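Local coordinates for uncharacterized protein (Acidithiobacillus ferrooxidans, PDB 3LUU), which is of unknown function but binds a zinc ion and belongs to the family of gamma-butyrobetaine hydroxylase-like N-terminal domains, at residues Arg13-Ile17 / Ser18-Glu22. Numbering follows the deposited sequence. Where two conformers were deposited one is given.
Sequences RPLMI and SRVME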
# COMPACT_ATOMS: atom_id res chain seq x y z
N ARG A 13 -4.09 -4.88 7.09
CA ARG A 13 -3.43 -4.80 8.39
C ARG A 13 -2.15 -4.03 8.23
O ARG A 13 -1.13 -4.61 7.90
CB ARG A 13 -3.09 -6.19 8.92
CG ARG A 13 -4.30 -7.01 9.22
CD ARG A 13 -3.89 -8.39 9.63
NE ARG A 13 -3.24 -9.15 8.56
CZ ARG A 13 -3.88 -9.83 7.60
NH1 ARG A 13 -5.20 -9.85 7.54
NH2 ARG A 13 -3.18 -10.50 6.70
N PRO A 14 -2.17 -2.73 8.54
CA PRO A 14 -0.90 -2.02 8.56
C PRO A 14 -0.15 -2.28 9.87
O PRO A 14 -0.65 -1.95 10.96
CB PRO A 14 -1.31 -0.56 8.39
CG PRO A 14 -2.71 -0.48 8.84
CD PRO A 14 -3.32 -1.85 8.79
N LEU A 15 1.04 -2.89 9.77
CA LEU A 15 1.82 -3.34 10.94
C LEU A 15 2.95 -2.36 11.22
O LEU A 15 3.93 -2.30 10.49
CB LEU A 15 2.34 -4.76 10.72
CG LEU A 15 1.31 -5.89 10.44
CD1 LEU A 15 2.00 -7.15 9.89
CD2 LEU A 15 0.45 -6.20 11.71
N MSE A 16 2.81 -1.58 12.28
CA MSE A 16 3.76 -0.51 12.59
C MSE A 16 5.13 -1.02 13.02
O MSE A 16 6.13 -0.40 12.73
CB MSE A 16 3.22 0.40 13.69
CG MSE A 16 1.86 0.96 13.44
SE MSE A 16 1.85 1.95 11.77
CE MSE A 16 3.45 3.01 12.15
N ILE A 17 5.17 -2.14 13.74
CA ILE A 17 6.45 -2.63 14.25
C ILE A 17 7.30 -3.19 13.10
O ILE A 17 8.43 -2.80 12.94
CB ILE A 17 6.26 -3.66 15.43
CG1 ILE A 17 5.40 -3.03 16.55
CG2 ILE A 17 7.61 -4.17 15.98
CD1 ILE A 17 5.90 -1.70 17.04
N SER A 18 6.74 -4.08 12.30
CA SER A 18 7.43 -4.66 11.17
C SER A 18 7.49 -3.76 9.91
O SER A 18 8.25 -4.03 8.99
CB SER A 18 6.82 -6.02 10.86
OG SER A 18 5.46 -5.88 10.53
N ARG A 19 6.70 -2.69 9.89
CA ARG A 19 6.68 -1.70 8.82
C ARG A 19 6.26 -2.29 7.49
O ARG A 19 6.88 -2.01 6.44
CB ARG A 19 8.00 -0.92 8.73
CG ARG A 19 8.40 -0.36 10.09
CD ARG A 19 8.92 1.08 10.06
NE ARG A 19 10.27 1.20 9.51
CZ ARG A 19 11.40 0.81 10.11
NH1 ARG A 19 11.39 0.22 11.31
NH2 ARG A 19 12.58 0.99 9.50
N VAL A 20 5.15 -3.03 7.55
CA VAL A 20 4.58 -3.65 6.36
C VAL A 20 3.08 -3.60 6.45
O VAL A 20 2.48 -3.62 7.54
CB VAL A 20 5.03 -5.12 6.10
CG1 VAL A 20 6.54 -5.23 6.11
CG2 VAL A 20 4.39 -6.09 7.08
N MSE A 21 2.47 -3.48 5.27
CA MSE A 21 1.00 -3.51 5.17
C MSE A 21 0.60 -4.83 4.54
O MSE A 21 1.03 -5.15 3.42
CB MSE A 21 0.43 -2.32 4.38
CG MSE A 21 -1.09 -2.12 4.63
SE MSE A 21 -1.74 -0.66 3.60
CE MSE A 21 -1.54 -1.23 1.77
N GLU A 22 -0.19 -5.60 5.27
CA GLU A 22 -0.71 -6.87 4.77
C GLU A 22 -2.09 -6.64 4.21
O GLU A 22 -2.87 -5.88 4.77
CB GLU A 22 -0.78 -7.90 5.88
CG GLU A 22 0.57 -8.22 6.47
CD GLU A 22 0.55 -9.50 7.28
OE1 GLU A 22 -0.48 -9.77 7.92
OE2 GLU A 22 1.54 -10.23 7.32
O HOH W 1 9.08 0.24 13.76
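A beta hairpin with a G1 beta bulge at its turn joins strand 9-15, an edge strand of a three-stranded antiparallel sheet within this chain, to strand 20-25 in the middle. At the bulge two residues, Arg19 and Val20, stand opposite the single residue Leu15: Val20 N donates to Leu15 O at 3.3 Å in the carbonyl plane, while the bond from Arg19 N is weak. Arg19 has the left-handed conformation (phi 62°, psi 49°) expected of the first residue of a G1 bulge. Water 1 donates to Met16 O and weakly accepts from Arg19 NH1.

Farther along, Leu15 N reaches Val20 O at 2.8 Å, and Arg13 and Glu22 exchange two backbone bonds. Between these two hydrogen-bonded pairs, Pro14 and Met21 form the non-hydrogen-bonded pair; Pro14 CB lies 4.1 Å from Met21 CG on the face that packs on Val69 of strand 66-72.

The other face carries Leu15, Val20 and the Arg13–Glu22 salt bridge. Leu15 CD1 meets Val20 CG2 at 3.8 Å and lies equally close to Glu22 CD. Glu22 OE2 pairs with Arg32; Arg13 NH1 pairs with Glu11, while NH2, which also serves Glu22, pairs with Asp24 as well. A bend at chi3 (-65°) turns the guanidinium side-on: both NE, at 2.9 Å, and NH2, at 3.1 Å, donate to Glu22 OE1, which lies in the guanidinium plane and uses its anti lone pair for NE.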